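Alpha-L-rhamnosidase (Streptomyces avermitilis, PDB 3W5M) hydrolyses terminal non-reducing alpha-L-rhamnose from alpha-L-rhamnosides, releasing L-rhamnose from citrus flavonoids such as naringin and from gum arabic. Local coordinates at residues S317-Y322 / Y359-S364; L525-V530 / T566-R571; N541-A546 / A633-L638. All coordinates share one frame; numbering follows the deposited sequence.

Contact 1 (S317-Y322 / Y359-S364); sequences SRARLY and YDVTSS
Arg-320 and Asp-360 meet at an oblique crossing, with guanidinium and carboxylate planes 42° apart. The arginine chain folds over at chi2 (-68°), which brings NH1 back along its own strand and close to the carboxylate; NH1 and Asp-360 OD1 form a rather long salt bridge of 3.4 Å. NH1 also donates to the backbone oxygen of Ala-319 (3.0 Å) and to a water that bonds Asp-360 OD2 and Thr-362 OG1 as well. NE forms a salt bridge with Glu-109. An alanine in place of Arg-320 would probably cost Asp-360 and Glu-109 this salt-bridge partner and leave the water without its NH1 donor.

Strands 316-326 and 353-360 are antiparallel neighbours in a beta-sheet of the rhamnosidase N-terminal domain, which has a galactose-binding-like fold. Leu-321 and Tyr-359 are a hydrogen-bonded pair, with Tyr-359 N 2.9 Å from Leu-321 O. On the face opposite to Arg-320, Leu-321 CD2 lies 4.3 Å from Tyr-359 CD2, a loose apolar touch, while the tyrosine hydroxyl reaches Asp-341 and Tyr-329.

Beyond Asp-360 the regular strand ends; one more backbone bond, Val-361 N to Ala-319 O, is made before a side chain takes the next place. Thr-362 has OG1 anti to its carbonyl carbon, and this hydroxyl accepts from Ala-319 N at 3.0 Å. Asp-360 OD1 accepts from Thr-362 N, an Asx turn that suits a short acidic side chain. Ala-319 O is gripped from opposite faces of its plane, by Arg-320 NH1 and Val-361 N. The small CB of Ala-319 rests 3.8 Å from Val-361 CG2.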
# COMPACT_ATOMS: atom_id res chain seq x y z
N SER A 317 31.45 4.27 -19.98
CA SER A 317 30.97 5.60 -19.72
C SER A 317 29.69 5.58 -18.89
O SER A 317 29.44 6.51 -18.13
CB SER A 317 30.78 6.40 -21.03
OG SER A 317 29.87 5.73 -21.89
N ARG A 318 28.88 4.51 -19.02
CA ARG A 318 27.58 4.47 -18.31
C ARG A 318 26.98 3.07 -18.41
O ARG A 318 27.16 2.39 -19.41
CB ARG A 318 26.64 5.47 -19.00
CG ARG A 318 25.36 5.78 -18.28
CD ARG A 318 24.54 6.73 -19.14
NE ARG A 318 23.79 6.02 -20.17
CZ ARG A 318 22.77 6.55 -20.84
NH1 ARG A 318 22.38 7.80 -20.58
NH2 ARG A 318 22.12 5.84 -21.77
N ALA A 319 26.27 2.62 -17.37
CA ALA A 319 25.48 1.39 -17.51
C ALA A 319 24.16 1.59 -16.77
O ALA A 319 24.13 2.23 -15.70
CB ALA A 319 26.22 0.15 -17.00
N ARG A 320 23.08 1.05 -17.36
CA ARG A 320 21.75 1.16 -16.79
C ARG A 320 21.11 -0.20 -16.83
O ARG A 320 21.32 -0.97 -17.80
CB ARG A 320 20.87 2.11 -17.64
CG ARG A 320 21.37 3.54 -17.70
CD ARG A 320 21.25 4.21 -16.34
NE ARG A 320 21.67 5.62 -16.36
CZ ARG A 320 22.84 6.06 -15.91
NH1 ARG A 320 23.73 5.21 -15.41
NH2 ARG A 320 23.12 7.36 -15.96
N LEU A 321 20.37 -0.54 -15.78
CA LEU A 321 19.52 -1.71 -15.84
C LEU A 321 18.08 -1.21 -15.80
O LEU A 321 17.71 -0.49 -14.88
CB LEU A 321 19.77 -2.68 -14.67
CG LEU A 321 18.89 -3.92 -14.57
CD1 LEU A 321 19.25 -4.91 -15.67
CD2 LEU A 321 18.97 -4.62 -13.22
N TYR A 322 17.30 -1.61 -16.79
CA TYR A 322 15.85 -1.42 -16.80
C TYR A 322 15.22 -2.79 -16.53
O TYR A 322 15.59 -3.80 -17.16
CB TYR A 322 15.41 -0.89 -18.19
CG TYR A 322 16.22 0.30 -18.65
CD1 TYR A 322 15.89 1.57 -18.24
CD2 TYR A 322 17.34 0.14 -19.45
CE1 TYR A 322 16.61 2.67 -18.65
CE2 TYR A 322 18.08 1.23 -19.87
CZ TYR A 322 17.71 2.49 -19.46
OH TYR A 322 18.44 3.58 -19.85
N TYR A 359 17.96 1.61 -12.94
CA TYR A 359 19.06 1.63 -11.97
C TYR A 359 20.35 2.01 -12.64
O TYR A 359 20.63 1.58 -13.75
CB TYR A 359 19.22 0.27 -11.28
CG TYR A 359 17.96 -0.28 -10.67
CD1 TYR A 359 17.54 0.14 -9.38
CD2 TYR A 359 17.17 -1.23 -11.35
CE1 TYR A 359 16.38 -0.37 -8.80
CE2 TYR A 359 16.00 -1.74 -10.76
CZ TYR A 359 15.62 -1.30 -9.49
OH TYR A 359 14.45 -1.79 -8.90
N ASP A 360 21.14 2.83 -11.94
CA ASP A 360 22.48 3.19 -12.37
C ASP A 360 23.44 2.12 -11.89
O ASP A 360 23.66 1.97 -10.67
CB ASP A 360 22.86 4.55 -11.75
CG ASP A 360 24.28 5.00 -12.13
OD1 ASP A 360 25.15 4.15 -12.47
OD2 ASP A 360 24.51 6.23 -12.08
N VAL A 361 24.03 1.37 -12.81
CA VAL A 361 24.93 0.29 -12.43
C VAL A 361 26.33 0.46 -13.04
O VAL A 361 27.06 -0.52 -13.18
CB VAL A 361 24.35 -1.11 -12.73
CG1 VAL A 361 23.08 -1.34 -11.89
CG2 VAL A 361 24.12 -1.32 -14.24
N THR A 362 26.68 1.69 -13.37
CA THR A 362 27.97 1.99 -14.00
C THR A 362 29.14 1.35 -13.23
O THR A 362 30.03 0.75 -13.84
CB THR A 362 28.17 3.51 -14.11
OG1 THR A 362 27.12 4.05 -14.90
CG2 THR A 362 29.51 3.85 -14.83
N SER A 363 29.12 1.44 -11.91
CA SER A 363 30.30 1.01 -11.13
C SER A 363 30.29 -0.48 -10.79
O SER A 363 31.26 -1.00 -10.22
CB SER A 363 30.48 1.88 -9.88
OG SER A 363 29.39 1.72 -9.01
N SER A 364 29.20 -1.16 -11.17
CA SER A 364 29.05 -2.59 -10.96
C SER A 364 29.47 -3.45 -12.13
O SER A 364 29.77 -4.61 -11.95
CB SER A 364 27.59 -2.91 -10.60
OG SER A 364 27.45 -3.16 -9.22
O HOH W 1 26.10 6.61 -14.68

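Contact 2 (L525-V530 / T566-R571)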
# COMPACT_ATOMS: atom_id res chain seq x y z
N LEU A 525 8.35 -17.04 12.81
CA LEU A 525 8.08 -15.66 13.25
C LEU A 525 6.67 -15.35 12.85
O LEU A 525 6.39 -15.24 11.66
CB LEU A 525 8.99 -14.66 12.53
CG LEU A 525 10.50 -14.97 12.56
CD1 LEU A 525 11.27 -13.99 11.69
CD2 LEU A 525 11.00 -14.97 13.99
N ARG A 526 5.81 -15.17 13.83
CA ARG A 526 4.45 -14.70 13.59
C ARG A 526 4.35 -13.22 13.97
O ARG A 526 5.08 -12.73 14.82
CB ARG A 526 3.42 -15.53 14.34
CG ARG A 526 3.29 -16.96 13.81
CD ARG A 526 1.99 -17.64 14.20
NE ARG A 526 1.78 -17.66 15.65
CZ ARG A 526 0.61 -17.47 16.26
NH1 ARG A 526 -0.49 -17.26 15.54
NH2 ARG A 526 0.55 -17.48 17.58
N HIS A 527 3.45 -12.50 13.31
CA HIS A 527 3.39 -11.06 13.44
C HIS A 527 1.99 -10.64 13.83
O HIS A 527 1.01 -11.13 13.25
CB HIS A 527 3.81 -10.38 12.11
CG HIS A 527 5.19 -10.74 11.66
ND1 HIS A 527 5.48 -11.93 11.03
CD2 HIS A 527 6.35 -10.05 11.71
CE1 HIS A 527 6.77 -11.98 10.75
NE2 HIS A 527 7.32 -10.85 11.16
N ALA A 528 1.90 -9.76 14.82
CA ALA A 528 0.60 -9.32 15.36
C ALA A 528 0.56 -7.86 15.67
O ALA A 528 1.57 -7.26 16.06
CB ALA A 528 0.24 -10.10 16.63
N GLU A 529 -0.63 -7.28 15.56
CA GLU A 529 -0.82 -5.87 15.88
C GLU A 529 -1.01 -5.62 17.39
O GLU A 529 -0.67 -4.56 17.88
CB GLU A 529 -2.08 -5.34 15.15
CG GLU A 529 -2.08 -5.45 13.63
CD GLU A 529 -3.21 -4.61 13.02
OE1 GLU A 529 -4.38 -5.08 13.05
OE2 GLU A 529 -2.92 -3.48 12.55
N VAL A 530 -1.59 -6.61 18.08
CA VAL A 530 -1.96 -6.48 19.51
C VAL A 530 -1.71 -7.80 20.25
O VAL A 530 -1.43 -8.84 19.62
CB VAL A 530 -3.44 -6.05 19.68
CG1 VAL A 530 -3.65 -4.64 19.11
CG2 VAL A 530 -4.37 -7.04 19.00
N THR A 566 7.50 -10.52 0.99
CA THR A 566 6.29 -10.50 1.83
C THR A 566 6.34 -9.21 2.63
O THR A 566 7.36 -8.55 2.66
CB THR A 566 6.20 -11.72 2.78
OG1 THR A 566 4.93 -11.70 3.42
CG2 THR A 566 7.28 -11.64 3.85
N PHE A 567 5.22 -8.83 3.24
CA PHE A 567 5.23 -7.76 4.24
C PHE A 567 4.10 -7.98 5.21
O PHE A 567 3.12 -8.63 4.86
CB PHE A 567 5.17 -6.34 3.64
CG PHE A 567 3.85 -5.96 3.01
CD1 PHE A 567 3.60 -6.22 1.65
CD2 PHE A 567 2.91 -5.24 3.74
CE1 PHE A 567 2.39 -5.83 1.08
CE2 PHE A 567 1.69 -4.87 3.17
CZ PHE A 567 1.45 -5.14 1.83
N HIS A 568 4.25 -7.45 6.43
CA HIS A 568 3.22 -7.63 7.45
C HIS A 568 2.99 -6.31 8.17
O HIS A 568 3.85 -5.41 8.16
CB HIS A 568 3.63 -8.69 8.49
CG HIS A 568 4.49 -9.80 7.93
ND1 HIS A 568 4.00 -10.76 7.07
CD2 HIS A 568 5.79 -10.10 8.14
CE1 HIS A 568 4.98 -11.59 6.76
NE2 HIS A 568 6.07 -11.22 7.40
N GLY A 569 1.84 -6.20 8.81
CA GLY A 569 1.52 -5.07 9.70
C GLY A 569 1.50 -5.59 11.13
O GLY A 569 0.76 -6.53 11.45
N PHE A 570 2.33 -5.00 11.99
CA PHE A 570 2.57 -5.59 13.32
C PHE A 570 3.33 -4.65 14.21
O PHE A 570 4.10 -3.80 13.74
CB PHE A 570 3.42 -6.88 13.20
CG PHE A 570 4.78 -6.66 12.62
CD1 PHE A 570 4.95 -6.47 11.24
CD2 PHE A 570 5.91 -6.70 13.43
CE1 PHE A 570 6.23 -6.29 10.72
CE2 PHE A 570 7.17 -6.51 12.91
CZ PHE A 570 7.34 -6.29 11.56
N ARG A 571 3.11 -4.85 15.51
CA ARG A 571 3.94 -4.26 16.57
C ARG A 571 4.71 -5.36 17.31
O ARG A 571 5.79 -5.12 17.87
CB ARG A 571 3.04 -3.52 17.56
CG ARG A 571 3.82 -3.07 18.81
CD ARG A 571 3.04 -2.09 19.69
NE ARG A 571 3.70 -1.96 20.98
CZ ARG A 571 3.33 -1.10 21.94
NH1 ARG A 571 2.28 -0.31 21.76
NH2 ARG A 571 4.00 -1.07 23.09
O HOH W 2 0.67 -9.27 11.12
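His-527 holds CG anti to the carbonyl carbon, and His-568 does so roughly, twisted off the staggered position (chi1 -32°); these first torsions swing the two imidazoles across the gap between their strands. Phe-570 has CG between its backbone N and carbonyl carbon instead, a setting that lays its side chain alongside that of His-527, pointing the same way. The histidines form a face-to-face stack, ring centres 4.0 Å apart and planes 28° from parallel. CD2 of His-568 sits over the centre of the His-527 ring, 3.3 Å above its plane. Toward the phenylalanine His-527 presents an edge: its CD2 stands 3.6 Å above the middle of the Phe-570 face, with the planes at 73°, a T-shaped pair. Histidine suits the middle of this aromatic cluster because it offers a flat face to one neighbour and a polarised C-H to the other, while its nitrogen ND1 bonds the backbone oxygen of Ala-547. His-568 NE2 is likewise held, by Asp-549 OD2, a carboxylate that would tend to favour a proton on that nitrogen; together these two outside bonds limit the rotation of both rings.

The cluster lies within the concanavalin-like beta domain. Strand 522-528 belongs to its large sheet, whereas 568-570 pairs with 506-508; the axes of 525-528 and 568-570 run obliquely to each other and approach to 5.7 Å. At Arg-571 the chain turns a corner and joins the large sheet, where 572-576 runs next to 522-528. Arg-571 N donates to Ala-528 O at 2.9 Å. Between the diverging backbones a water donates to Gly-569 O and, weakly, to His-527 O. Next along, Glu-529 lays CG 3.7 Å from Gly-569 O and carries its carboxylate on to Phe-914 N and Asn-506.

Contact 3 (N541-A546 / A633-L638)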
# COMPACT_ATOMS: atom_id res chain seq x y z
N ASN A 541 -7.76 -11.32 14.12
CA ASN A 541 -8.22 -10.22 13.23
C ASN A 541 -7.53 -10.23 11.86
O ASN A 541 -7.93 -9.51 10.93
CB ASN A 541 -8.08 -8.86 13.93
CG ASN A 541 -6.64 -8.42 14.09
OD1 ASN A 541 -5.77 -9.16 14.58
ND2 ASN A 541 -6.36 -7.20 13.65
N LEU A 542 -6.45 -11.03 11.74
CA LEU A 542 -5.74 -11.17 10.49
C LEU A 542 -6.49 -12.08 9.51
O LEU A 542 -6.18 -12.11 8.31
CB LEU A 542 -4.30 -11.66 10.72
CG LEU A 542 -3.40 -10.90 11.71
CD1 LEU A 542 -2.03 -11.56 11.71
CD2 LEU A 542 -3.27 -9.40 11.40
N ARG A 543 -7.49 -12.82 10.02
CA ARG A 543 -8.31 -13.71 9.25
C ARG A 543 -7.43 -14.73 8.52
O ARG A 543 -6.61 -15.39 9.16
CB ARG A 543 -9.26 -12.91 8.32
CG ARG A 543 -10.01 -11.83 9.11
CD ARG A 543 -11.16 -11.22 8.30
NE ARG A 543 -10.71 -10.70 7.02
CZ ARG A 543 -11.24 -9.66 6.37
NH1 ARG A 543 -12.26 -8.96 6.90
NH2 ARG A 543 -10.73 -9.30 5.19
N SER A 544 -7.53 -14.84 7.20
CA SER A 544 -6.75 -15.86 6.49
C SER A 544 -5.27 -15.56 6.26
O SER A 544 -4.53 -16.45 5.86
CB SER A 544 -7.44 -16.20 5.15
OG SER A 544 -7.08 -15.27 4.15
N ALA A 545 -4.82 -14.33 6.53
CA ALA A 545 -3.39 -13.99 6.36
C ALA A 545 -2.53 -14.60 7.49
O ALA A 545 -2.58 -14.14 8.63
CB ALA A 545 -3.20 -12.47 6.28
N ALA A 546 -1.73 -15.62 7.19
CA ALA A 546 -0.88 -16.22 8.22
C ALA A 546 0.16 -15.24 8.78
O ALA A 546 0.46 -15.26 9.98
CB ALA A 546 -0.23 -17.50 7.73
N ALA A 633 -2.34 -5.35 7.26
CA ALA A 633 -2.08 -6.52 8.11
C ALA A 633 -2.96 -7.74 7.80
O ALA A 633 -2.44 -8.85 7.63
CB ALA A 633 -2.13 -6.15 9.60
N ARG A 634 -4.28 -7.56 7.71
CA ARG A 634 -5.13 -8.71 7.44
C ARG A 634 -5.12 -9.12 5.98
O ARG A 634 -4.40 -8.53 5.16
CB ARG A 634 -6.57 -8.47 7.93
CG ARG A 634 -7.32 -7.39 7.16
CD ARG A 634 -8.78 -7.39 7.61
NE ARG A 634 -9.58 -6.32 7.01
CZ ARG A 634 -10.21 -5.38 7.71
NH1 ARG A 634 -10.12 -5.35 9.04
NH2 ARG A 634 -10.91 -4.44 7.09
N ASP A 635 -5.93 -10.12 5.64
CA ASP A 635 -6.08 -10.57 4.24
C ASP A 635 -6.98 -9.59 3.43
O ASP A 635 -8.05 -9.97 2.93
CB ASP A 635 -6.63 -11.99 4.19
CG ASP A 635 -8.01 -12.12 4.86
OD1 ASP A 635 -8.47 -11.16 5.55
OD2 ASP A 635 -8.64 -13.20 4.71
N GLU A 636 -6.54 -8.33 3.31
CA GLU A 636 -7.26 -7.34 2.51
C GLU A 636 -6.20 -6.51 1.79
O GLU A 636 -5.70 -6.97 0.79
CB GLU A 636 -8.25 -6.54 3.38
CG GLU A 636 -9.26 -5.80 2.52
CD GLU A 636 -10.60 -5.62 3.19
OE1 GLU A 636 -10.75 -5.99 4.39
OE2 GLU A 636 -11.53 -5.12 2.49
N ARG A 637 -5.80 -5.36 2.32
CA ARG A 637 -4.71 -4.54 1.72
C ARG A 637 -5.05 -4.14 0.31
O ARG A 637 -4.23 -4.29 -0.60
CB ARG A 637 -3.38 -5.32 1.74
CG ARG A 637 -3.26 -6.18 2.99
CD ARG A 637 -1.81 -6.63 3.18
NE ARG A 637 -1.69 -7.65 4.21
CZ ARG A 637 -0.56 -8.33 4.41
NH1 ARG A 637 0.48 -8.06 3.63
NH2 ARG A 637 -0.48 -9.27 5.35
N LEU A 638 -6.28 -3.65 0.14
CA LEU A 638 -6.79 -3.25 -1.16
C LEU A 638 -6.86 -1.73 -1.25
O LEU A 638 -6.87 -1.05 -0.22
CB LEU A 638 -8.18 -3.86 -1.37
CG LEU A 638 -8.23 -5.39 -1.22
CD1 LEU A 638 -9.67 -5.83 -1.44
CD2 LEU A 638 -7.34 -6.08 -2.25
O HOH W 3 -13.31 -6.85 5.28
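Asp-635 is clasped by Arg-543 and Ser-544, the two central residues of a type II' turn running from Leu-542 to Ala-545. This turn of the concanavalin-like domain leans on the loop before helix 641-654 in the (alpha/alpha)6-barrel, a loop whose Arg-634, Asp-635 and Glu-636 bind rhamnose. Arg-543 grips the aspartate side-on with two nitrogens on one oxygen: NE is 2.7 Å from Asp-635 OD1, on its syn lone pair, and NH2 is 2.9 Å from the same atom, coming from above the carboxylate plane. The other oxygen belongs to the serine, whose OG donates to Asp-635 OD2 at 2.7 Å on the anti side; Ser-544 N adds a weak bond. A short acid with CG between its backbone N and carbonyl carbon (chi1 60°) reaches both the N-H and the side chains of the turn, and the methyl of Ala-545 is small enough to let the loops close against each other.

One face of the Arg-543 guanidinium is covered by CD of Arg-634, 3.5 Å above its centre, which brings two positive groups close together. Glu-636, probably the proton donor, joins the network: its OE1 takes Arg-634 NE at 2.9 Å and NH2 at 3.1 Å, and receives a long, weak bond from Arg-543 NH2. A water joins Arg-543 NH1 to that oxygen too. Arg-634 NH1 continues to Glu-895, the probable proton acceptor, and Glu-636 OE2 to Trp-640.

Further out, Leu-542 CD2 packs on the methyl of Ala-633. Arg-637 ties its own loop together: NE bonds Arg-634 O, and NH2 reaches Ala-633 O at 3.0 Å from above the carbonyl plane.

Contact 1 stands apart, partly exposed in the rhamnosidase N-terminal domain, its centre about 36 Å and 39 Å from the centres of contacts 2 and 3. There backbone pairing does most of the work, and a buried arginine meets an exposed aspartate through a long salt bridge and a shared water. Contacts 2 and 3 are both buried, with centres about 10 Å apart, and they touch: Glu-529 OE1 lies 3.0 Å from Asn-541 ND2, and Phe-567 O lies 3.0 Å from Arg-637 NH1. Both draw on the concanavalin-like domain, but contact 2 stays inside it with stacked rings, whereas contact 3 crosses to the catalytic barrel through a mostly buried network of ion pairs at the sugar site.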